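Local coordinates for protein probable enoyl-CoA hydratase/isomerase (Pseudomonas aeruginosa PA14, PDB 5WYB) that probably acts as a hydro-lyase of the enoyl-CoA hydratase/isomerase family, many of whose members add water to enoyl-CoA thioesters or remove it, at residues R134-Q139 / V180-A185. The protein carries 1 engineered substitution. Residues are numbered along the deposited sequence; the frame is centred on the assembly and turned at random.
Sequences RIAERQ and VDAETA
The chain just past strand 133-137 and the first turn of helix 182-188 come closest at Arg138 and Ala182, whose CA atoms stand 5.3 Å apart, and the two backbones share no hydrogen bonds. In this crotonase fold the strand belongs to the larger mixed sheet, between strands 111-116 and 193-195, while the start of the helix packs against the strand's end, chiefly through the methyl of Ala182. Ala182 points its methyl at the chain opposite: its CB lies 3.9 Å from CB of Ala136 and 3.1 Å from the carbonyl O of Glu137, a tight methyl-on-oxygen packing. The O of Arg138 borders the same methyl, at 3.7 Å from Ala182 CB. Alanine suits both places, since a single methyl from each side lets helix and strand draw near; Ile116 and Val191 beside Ala136 and Val194 beside Ala182 extend the apolar packing.

At the exposed margin, Arg138 and Glu183 extend alongside each other in a common direction. Their charges are opposite, yet Arg138 NE and Glu183 OE2 remain 5.3 Å apart, with guanidinium and carboxylate planes turned 53° to each other; the nearest approach is from Arg138 CG to Glu183 OE2, 4.1 Å. The salt bridge of Arg138 goes instead to Asp196, just past strand 193-195. Glu137 turns the other way, and its OE1 accepts from Gln139 NE2 through the anti lone pair, although Gln139 is poorly ordered.

Asp181 starts the helix as its N-cap, a role aspartate fills well because its short side chain can fold back to a first-turn N-H with no earlier helical carbonyl to bond. Its CG stands beside both backbone N and carbonyl carbon (chi1 53°), carrying OD1 round to Thr184 N, 2.9 Å away, whose N-H meets it nearly along the C-O axis.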
loop_
_atom_site.group_PDB
_atom_site.type_symbol
_atom_site.label_atom_id
_atom_site.label_comp_id
_atom_site.label_asym_id
_atom_site.label_seq_id
_atom_site.Cartn_x
_atom_site.Cartn_y
_atom_site.Cartn_z
ATOM N N ARG A 134 -0.728 12.012 -25.524
ATOM C CA ARG A 134 0.372 12.252 -26.445
ATOM C C ARG A 134 -0.098 12.045 -27.879
ATOM O O ARG A 134 -0.752 11.046 -28.186
ATOM C CB ARG A 134 1.545 11.332 -26.125
ATOM C CG ARG A 134 2.284 11.709 -24.854
ATOM C CD ARG A 134 2.750 10.474 -24.120
ATOM N NE ARG A 134 1.609 9.690 -23.671
ATOM C CZ ARG A 134 0.920 9.951 -22.567
ATOM N NH1 ARG A 134 1.266 10.971 -21.795
ATOM N NH2 ARG A 134 -0.118 9.195 -22.238
ATOM N N ILE A 135 0.229 13.004 -28.742
ATOM C CA ILE A 135 -0.037 12.935 -30.177
ATOM C C ILE A 135 1.291 13.139 -30.885
ATOM O O ILE A 135 1.913 14.199 -30.743
ATOM C CB ILE A 135 -1.053 13.990 -30.635
ATOM C CG1 ILE A 135 -2.396 13.776 -29.945
ATOM C CG2 ILE A 135 -1.227 13.941 -32.145
ATOM C CD1 ILE A 135 -3.404 14.840 -30.272
ATOM N N ALA A 136 1.730 12.131 -31.631
ATOM C CA ALA A 136 3.049 12.125 -32.245
ATOM C C ALA A 136 2.941 12.193 -33.763
ATOM O O ALA A 136 2.044 11.597 -34.360
ATOM C CB ALA A 136 3.831 10.873 -31.848
ATOM N N GLU A 137 3.884 12.870 -34.382
ATOM C CA GLU A 137 4.046 12.957 -35.803
ATOM C C GLU A 137 4.754 11.678 -36.236
ATOM O O GLU A 137 5.501 11.117 -35.491
ATOM C CB GLU A 137 4.812 14.208 -36.214
ATOM C CG GLU A 137 3.921 15.400 -36.520
ATOM C CD GLU A 137 4.613 16.748 -36.486
ATOM O OE1 GLU A 137 5.770 16.811 -36.823
ATOM O OE2 GLU A 137 3.991 17.736 -36.131
ATOM N N ARG A 138 4.543 11.262 -37.469
ATOM C CA ARG A 138 5.061 10.020 -38.002
ATOM C C ARG A 138 6.541 9.884 -37.912
ATOM O O ARG A 138 7.017 8.858 -37.559
ATOM C CB ARG A 138 4.635 9.858 -39.452
ATOM C CG ARG A 138 3.361 9.097 -39.680
ATOM C CD ARG A 138 2.985 8.977 -41.170
ATOM N NE ARG A 138 4.164 8.852 -41.985
ATOM C CZ ARG A 138 4.666 9.815 -42.736
ATOM N NH1 ARG A 138 4.071 10.985 -42.809
ATOM N NH2 ARG A 138 5.757 9.594 -43.405
ATOM N N GLN A 139 7.269 10.935 -38.183
ATOM C CA GLN A 139 8.702 10.895 -38.085
ATOM C C GLN A 139 9.313 11.045 -36.670
ATOM O O GLN A 139 10.494 10.914 -36.504
ATOM C CB GLN A 139 9.285 11.922 -39.032
ATOM C CG GLN A 139 9.158 13.362 -38.607
ATOM C CD GLN A 139 7.742 13.791 -38.440
ATOM O OE1 GLN A 139 6.848 13.071 -38.796
ATOM N NE2 GLN A 139 7.532 14.966 -37.893
ATOM N N VAL A 180 12.351 4.426 -30.176
ATOM C CA VAL A 180 11.146 4.013 -30.879
ATOM C C VAL A 180 10.631 5.181 -31.704
ATOM O O VAL A 180 10.832 6.347 -31.351
ATOM C CB VAL A 180 10.041 3.507 -29.923
ATOM C CG1 VAL A 180 10.569 2.407 -29.031
ATOM C CG2 VAL A 180 9.473 4.644 -29.098
ATOM N N ASP A 181 9.968 4.856 -32.817
ATOM C CA ASP A 181 9.309 5.844 -33.657
ATOM C C ASP A 181 7.815 5.872 -33.342
ATOM O O ASP A 181 7.294 5.031 -32.611
ATOM C CB ASP A 181 9.559 5.558 -35.139
ATOM C CG ASP A 181 9.201 4.136 -35.540
ATOM O OD1 ASP A 181 8.178 3.599 -35.068
ATOM O OD2 ASP A 181 9.950 3.553 -36.347
ATOM N N ALA A 182 7.115 6.843 -33.936
ATOM C CA ALA A 182 5.721 7.085 -33.579
ATOM C C ALA A 182 4.843 5.859 -33.809
ATOM O O ALA A 182 3.903 5.610 -33.047
ATOM C CB ALA A 182 5.181 8.276 -34.364
ATOM N N GLU A 183 5.126 5.080 -34.853
ATOM C CA GLU A 183 4.277 3.928 -35.135
ATOM C C GLU A 183 4.527 2.799 -34.142
ATOM O O GLU A 183 3.594 2.086 -33.758
ATOM C CB GLU A 183 4.498 3.454 -36.570
ATOM C CG GLU A 183 4.121 4.489 -37.616
ATOM C CD GLU A 183 2.695 4.338 -38.101
ATOM O OE1 GLU A 183 2.139 3.228 -37.966
ATOM O OE2 GLU A 183 2.132 5.324 -38.628
ATOM N N THR A 184 5.778 2.618 -33.717
ATOM C CA THR A 184 6.047 1.666 -32.644
ATOM C C THR A 184 5.474 2.162 -31.321
ATOM O O THR A 184 4.913 1.379 -30.546
ATOM C CB THR A 184 7.550 1.423 -32.529
ATOM O OG1 THR A 184 8.043 0.898 -33.767
ATOM C CG2 THR A 184 7.845 0.432 -31.425
ATOM N N ALA A 185 5.587 3.468 -31.061
ATOM C CA ALA A 185 5.023 4.047 -29.847
ATOM C C ALA A 185 3.524 3.809 -29.762
ATOM O O ALA A 185 2.994 3.510 -28.685
ATOM C CB ALA A 185 5.325 5.542 -29.801
#